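Sensor-type histidine kinase prrB (Mycobacterium tuberculosis, PDB 1YSR) probably uses ATP to phosphorylate a histidine in PrrB/PrrA two-component signalling, the chain here being its C-terminal ATP-binding domain. Local coordinates at residues L118-Q121 with Q122-H126; L13-R16 with A17-A21. One frame throughout, in Å; residues are numbered along the deposited sequence.

Contact 1 (L118-Q121 with Q122-H126)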
ATOM      1  N   LEU A 118      -8.385 -15.232   6.553  1.00 36.09           N
ATOM      2  CA  LEU A 118      -7.269 -14.349   6.115  1.00 37.15           C
ATOM      3  C   LEU A 118      -7.467 -12.970   6.660  1.00 35.47           C
ATOM      4  O   LEU A 118      -6.533 -12.339   7.160  1.00 36.61           O
ATOM      5  CB  LEU A 118      -7.129 -14.264   4.591  1.00 36.89           C
ATOM      6  CG  LEU A 118      -6.322 -15.293   3.785  1.00 44.24           C
ATOM      7  CD1 LEU A 118      -6.298 -14.885   2.292  1.00 38.01           C
ATOM      8  CD2 LEU A 118      -4.914 -15.450   4.345  1.00 45.81           C
ATOM      9  N   VAL A 119      -8.704 -12.505   6.593  1.00 34.06           N
ATOM     10  CA  VAL A 119      -9.069 -11.233   7.134  1.00 33.21           C
ATOM     11  C   VAL A 119      -8.794 -11.178   8.628  1.00 33.50           C
ATOM     12  O   VAL A 119      -8.149 -10.260   9.125  1.00 31.60           O
ATOM     13  CB  VAL A 119     -10.541 -10.917   6.827  1.00 31.21           C
ATOM     14  CG1 VAL A 119     -10.910  -9.587   7.390  1.00 28.36           C
ATOM     15  CG2 VAL A 119     -10.789 -10.922   5.320  1.00 32.59           C
ATOM     16  N   ALA A 120      -9.295 -12.165   9.393  1.00 32.88           N
ATOM     17  CA  ALA A 120      -9.021 -12.178  10.819  1.00 31.57           C
ATOM     18  C   ALA A 120      -7.534 -12.191  11.154  1.00 32.51           C
ATOM     19  O   ALA A 120      -7.082 -11.498  12.069  1.00 33.20           O
ATOM     20  CB  ALA A 120      -9.752 -13.382  11.493  1.00 34.23           C
ATOM     21  N   GLN A 121      -6.776 -12.977  10.402  1.00 30.64           N
ATOM     22  CA  GLN A 121      -5.340 -13.079  10.601  1.00 33.30           C
ATOM     23  C   GLN A 121      -4.664 -11.698  10.453  1.00 32.01           C
ATOM     24  O   GLN A 121      -3.836 -11.295  11.257  1.00 31.48           O
ATOM     25  CB  GLN A 121      -4.769 -14.040   9.574  1.00 34.20           C
ATOM     26  CG  GLN A 121      -3.335 -14.498   9.810  1.00 41.05           C
ATOM     27  CD  GLN A 121      -2.672 -14.951   8.513  1.00 52.93           C
ATOM     28  OE1 GLN A 121      -1.543 -14.558   8.222  1.00 68.36           O
ATOM     29  NE2 GLN A 121      -3.375 -15.752   7.726  1.00 49.94           N
ATOM     30  N   GLN A 122      -4.989 -11.018   9.371  1.00 31.74           N
ATOM     31  CA  GLN A 122      -4.446  -9.648   9.162  1.00 31.37           C
ATOM     32  C   GLN A 122      -4.873  -8.646  10.243  1.00 32.97           C
ATOM     33  O   GLN A 122      -4.058  -7.833  10.745  1.00 33.82           O
ATOM     34  CB  GLN A 122      -4.764  -9.200   7.723  1.00 29.97           C
ATOM     35  CG  GLN A 122      -4.023  -9.985   6.687  1.00 34.31           C
ATOM     36  CD  GLN A 122      -2.512  -9.784   6.865  1.00 37.86           C
ATOM     37  OE1 GLN A 122      -2.056  -8.691   7.219  1.00 40.88           O
ATOM     38  NE2 GLN A 122      -1.767 -10.846   6.687  1.00 34.41           N
ATOM     39  N   ALA A 123      -6.139  -8.696  10.667  1.00 33.48           N
ATOM     40  CA  ALA A 123      -6.614  -7.837  11.712  1.00 36.00           C
ATOM     41  C   ALA A 123      -5.795  -8.045  12.997  1.00 38.24           C
ATOM     42  O   ALA A 123      -5.373  -7.076  13.650  1.00 38.72           O
ATOM     43  CB  ALA A 123      -8.085  -8.053  11.941  1.00 36.57           C
ATOM     44  N   GLN A 124      -5.551  -9.306  13.332  1.00 37.72           N
ATOM     45  CA  GLN A 124      -4.811  -9.652  14.538  1.00 39.77           C
ATOM     46  C   GLN A 124      -3.346  -9.184  14.459  1.00 38.03           C
ATOM     47  O   GLN A 124      -2.845  -8.604  15.420  1.00 38.60           O
ATOM     48  CB  GLN A 124      -4.925 -11.145  14.858  1.00 39.84           C
ATOM     49  CG  GLN A 124      -6.109 -11.489  15.832  1.00 48.17           C
ATOM     50  CD  GLN A 124      -7.443 -11.886  15.141  1.00 63.93           C
ATOM     51  OE1 GLN A 124      -8.230 -11.019  14.743  1.00 69.34           O
ATOM     52  NE2 GLN A 124      -7.713 -13.196  15.047  1.00 61.61           N
ATOM     53  N   LEU A 125      -2.726  -9.343  13.291  1.00 36.24           N
ATOM     54  CA  LEU A 125      -1.340  -8.872  13.047  1.00 36.10           C
ATOM     55  C   LEU A 125      -1.226  -7.384  13.249  1.00 36.23           C
ATOM     56  O   LEU A 125      -0.163  -6.882  13.607  1.00 38.17           O
ATOM     57  CB  LEU A 125      -0.863  -9.248  11.632  1.00 34.46           C
ATOM     58  CG  LEU A 125      -0.457 -10.698  11.407  1.00 40.73           C
ATOM     59  CD1 LEU A 125      -0.156 -10.929   9.922  1.00 46.17           C
ATOM     60  CD2 LEU A 125       0.790 -11.086  12.218  1.00 46.57           C
ATOM     61  N   HIS A 126      -2.337  -6.661  13.068  1.00 36.61           N
ATOM     62  CA  HIS A 126      -2.358  -5.197  13.280  1.00 35.19           C
ATOM     63  C   HIS A 126      -2.889  -4.820  14.667  1.00 35.36           C
ATOM     64  O   HIS A 126      -3.138  -3.656  14.931  1.00 35.19           O
ATOM     65  CB  HIS A 126      -3.144  -4.477  12.160  1.00 31.63           C
ATOM     66  CG  HIS A 126      -2.481  -4.557  10.827  1.00 31.57           C
ATOM     67  ND1 HIS A 126      -2.556  -5.660  10.019  1.00 29.36           N
ATOM     68  CD2 HIS A 126      -1.666  -3.682  10.186  1.00 33.19           C
ATOM     69  CE1 HIS A 126      -1.836  -5.466   8.929  1.00 33.37           C
ATOM     70  NE2 HIS A 126      -1.285  -4.263   9.009  1.00 33.72           N
TER
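The side chains of Gln121 and Gln122 lie side by side, pointing the same way, with amide planes 52° apart and Gln121 OE1 4.0 Å from Gln122 NE2, too far for more than a loose polar approach. Gln121 reaches outward on an extended chain, whereas Gln122 sets CG beside its own backbone N (chi1 -68°), 3.5 Å from Leu118 O, and a bend at chi2 turns the amide from there. At the edge of the His126 ring, in its plane, sits Gln122 C. Here ND1 donates an almost straight hydrogen bond, 2.7 Å, to Gln122 O; the oxygen lies in the ring plane, while the donor stands above the carbonyl plane. His126 N grips the same oxygen at 3.1 Å from the opposite face. Ala120 O faces the flat of the Gln124 amide, and no hydrogen bond forms between them.

Underneath runs ordinary i to i+4 bonding, as in Ala123 N to Val119 O at 3.0 Å. Val119 and Ala123, compact and nonpolar, suit the face turned to Ala130 of strand 129-134, and Gln122 and Leu118 meet Pro7 and Pro149 of the second subunit.

His126 is the first residue to leave helical geometry. With ND1 donating its N-H to Gln122 O and NE2 accepting from Leu43 N, the ring is held at both nitrogens, which is consistent with a neutral imidazole that ties the helix end to Leu43, just before helix 44-61.

Contact 2 (L13-R16 with A17-A21)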
ATOM      1  N   LEU A  13      -5.645   2.778  -0.360  1.00 27.36           N
ATOM      2  CA  LEU A  13      -5.657   1.329  -0.509  1.00 26.67           C
ATOM      3  C   LEU A  13      -7.057   0.851  -0.935  1.00 27.38           C
ATOM      4  O   LEU A  13      -7.203   0.041  -1.849  1.00 28.06           O
ATOM      5  CB  LEU A  13      -5.230   0.671   0.837  1.00 23.98           C
ATOM      6  CG  LEU A  13      -4.980  -0.867   0.779  1.00 27.74           C
ATOM      7  CD1 LEU A  13      -3.985  -1.250   1.877  1.00 28.02           C
ATOM      8  CD2 LEU A  13      -6.295  -1.585   1.099  1.00 28.59           C
ATOM      9  N   LEU A  14      -8.067   1.303  -0.224  1.00 27.20           N
ATOM     10  CA  LEU A  14      -9.466   0.949  -0.574  1.00 29.08           C
ATOM     11  C   LEU A  14      -9.839   1.400  -1.997  1.00 28.78           C
ATOM     12  O   LEU A  14     -10.525   0.685  -2.737  1.00 27.60           O
ATOM     13  CB  LEU A  14     -10.439   1.500   0.475  1.00 28.58           C
ATOM     14  CG  LEU A  14     -10.313   0.904   1.907  1.00 30.10           C
ATOM     15  CD1 LEU A  14     -11.301   1.570   2.912  1.00 28.14           C
ATOM     16  CD2 LEU A  14     -10.561  -0.595   1.887  1.00 25.73           C
ATOM     17  N   ASP A  15      -9.449   2.625  -2.331  1.00 30.80           N
ATOM     18  CA  ASP A  15      -9.772   3.223  -3.650  1.00 31.60           C
ATOM     19  C   ASP A  15      -9.160   2.322  -4.720  1.00 31.27           C
ATOM     20  O   ASP A  15      -9.837   1.963  -5.655  1.00 29.67           O
ATOM     21  CB  ASP A  15      -9.263   4.651  -3.749  1.00 33.33           C
ATOM     22  CG  ASP A  15      -9.973   5.476  -4.852  1.00 40.37           C
ATOM     23  OD1 ASP A  15     -11.027   5.044  -5.393  1.00 37.95           O
ATOM     24  OD2 ASP A  15      -9.455   6.568  -5.130  1.00 47.06           O
ATOM     25  N   ARG A  16      -7.889   1.928  -4.565  1.00 30.72           N
ATOM     26  CA  ARG A  16      -7.260   1.035  -5.544  1.00 31.89           C
ATOM     27  C   ARG A  16      -7.876  -0.323  -5.533  1.00 31.52           C
ATOM     28  O   ARG A  16      -8.020  -0.932  -6.573  1.00 30.21           O
ATOM     29  CB  ARG A  16      -5.733   0.850  -5.358  1.00 32.52           C
ATOM     30  CG  ARG A  16      -4.896   2.136  -5.345  1.00 37.48           C
ATOM     31  CD  ARG A  16      -3.371   1.796  -5.156  1.00 37.98           C
ATOM     32  NE  ARG A  16      -3.039   0.922  -4.012  1.00 54.69           N
ATOM     33  CZ  ARG A  16      -2.657   1.327  -2.788  1.00 57.67           C
ATOM     34  NH1 ARG A  16      -2.557   2.608  -2.472  1.00 57.31           N
ATOM     35  NH2 ARG A  16      -2.376   0.424  -1.855  1.00 64.43           N
ATOM     36  N   ALA A  17      -8.191  -0.849  -4.340  1.00 29.28           N
ATOM     37  CA  ALA A  17      -8.791  -2.157  -4.283  1.00 27.42           C
ATOM     38  C   ALA A  17     -10.094  -2.175  -5.086  1.00 26.44           C
ATOM     39  O   ALA A  17     -10.406  -3.163  -5.753  1.00 27.16           O
ATOM     40  CB  ALA A  17      -9.069  -2.534  -2.823  1.00 27.18           C
ATOM     41  N   ALA A  18     -10.868  -1.115  -4.941  1.00 27.93           N
ATOM     42  CA  ALA A  18     -12.211  -1.117  -5.572  1.00 29.17           C
ATOM     43  C   ALA A  18     -11.998  -1.025  -7.093  1.00 30.56           C
ATOM     44  O   ALA A  18     -12.635  -1.719  -7.859  1.00 32.99           O
ATOM     45  CB  ALA A  18     -13.003   0.039  -5.080  1.00 29.29           C
ATOM     46  N   HIS A  19     -11.043  -0.197  -7.521  1.00 33.52           N
ATOM     47  CA  HIS A  19     -10.774  -0.021  -8.959  1.00 35.34           C
ATOM     48  C   HIS A  19     -10.313  -1.319  -9.580  1.00 35.27           C
ATOM     49  O   HIS A  19     -10.782  -1.706 -10.661  1.00 35.57           O
ATOM     50  CB  HIS A  19      -9.760   1.109  -9.186  1.00 36.42           C
ATOM     51  CG  HIS A  19     -10.351   2.480  -9.023  1.00 43.94           C
ATOM     52  ND1 HIS A  19     -11.249   3.015  -9.932  1.00 53.58           N
ATOM     53  CD2 HIS A  19     -10.185   3.425  -8.064  1.00 50.35           C
ATOM     54  CE1 HIS A  19     -11.608   4.225  -9.534  1.00 50.96           C
ATOM     55  NE2 HIS A  19     -10.967   4.504  -8.411  1.00 57.50           N
ATOM     56  N   ASP A  20      -9.382  -2.003  -8.911  1.00 34.75           N
ATOM     57  CA  ASP A  20      -8.887  -3.279  -9.393  1.00 34.75           C
ATOM     58  C   ASP A  20      -9.953  -4.348  -9.380  1.00 35.32           C
ATOM     59  O   ASP A  20      -9.999  -5.145 -10.309  1.00 36.64           O
ATOM     60  CB  ASP A  20      -7.691  -3.790  -8.587  1.00 32.46           C
ATOM     61  CG  ASP A  20      -6.449  -2.908  -8.727  1.00 37.83           C
ATOM     62  OD1 ASP A  20      -6.416  -2.023  -9.589  1.00 35.60           O
ATOM     63  OD2 ASP A  20      -5.484  -3.101  -7.932  1.00 39.56           O
ATOM     64  N   ALA A  21     -10.774  -4.412  -8.314  1.00 34.56           N
ATOM     65  CA  ALA A  21     -11.852  -5.402  -8.235  1.00 34.01           C
ATOM     66  C   ALA A  21     -12.865  -5.253  -9.382  1.00 35.55           C
ATOM     67  O   ALA A  21     -13.329  -6.246  -9.937  1.00 34.72           O
ATOM     68  CB  ALA A  21     -12.554  -5.378  -6.901  1.00 33.97           C
TER
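Asp15 and His19, one helical turn apart, bring their polar ends together: OD1 of Asp15 lies 3.1 Å from NE2 of His19, with carboxylate and ring planes 52° apart. Asp15 CG, anti to the backbone N (chi1 -160°) and beside the carbonyl carbon, leans forward along the helix toward His19. His19 is exposed and Asp15 partly so, which suits an acid and an imidazole whose polar ends can meet water. On the next flank Asp20 CG lies 3.3 Å from Arg16 O, the oxygen that accepts the hydrogen bond of Asp20 N at 2.9 Å.

Arg16 bends at chi3 and folds back along the helix, so that Leu13 CA lies 3.5 Å above one face of its guanidinium, offset toward the rim. Separately, Arg16 NH1 makes a salt bridge to Asp12 OD2. Asp20 has its partner on another helix: OD2 forms a salt bridge with Arg48 of helix 44-61, and Pro36 of the second subunit packs beside it.

The turn itself is held by backbone bonds, Ala17 N to Leu13 O (2.8 Å) and Ala18 N to Leu14 O (2.9 Å). Ala17 and Ala18 are small enough for close approach, Ala17 to Arg48 and Val51, Ala18 to Val30 and Leu69, while Leu14 packs toward Val51, Leu32 and Ala71. An amphipathic helix laid on a mixed sheet beside helix 44-61 is typical of the alpha/beta sandwich of histidine kinase ATP-binding domains, the Bergerat fold.

Contacts 1 and 2 lie within two different helices, 117-125 and 10-24, with centres about 19 Å apart and nearest atoms about 8 Å apart, so they never touch. Helix 44-61 is a common neighbour, and Leu47 meets both. On the sheet they use different strands, 129-134 and 140-147 against 29-32 and 66-74. Each is partly buried, but contact 1 buries an amide and an imidazole (Gln122, His126) beside Val119 and Ala123, the histidine hydrogen-bonded at both ring nitrogens, and exposes Gln124 and Leu125. Contact 2 buries aliphatic groups alone (Leu13, Leu14, Ala17, Ala18, Ala21) and keeps its charges at more open positions, where Arg16 and Asp20 pair with residues outside it.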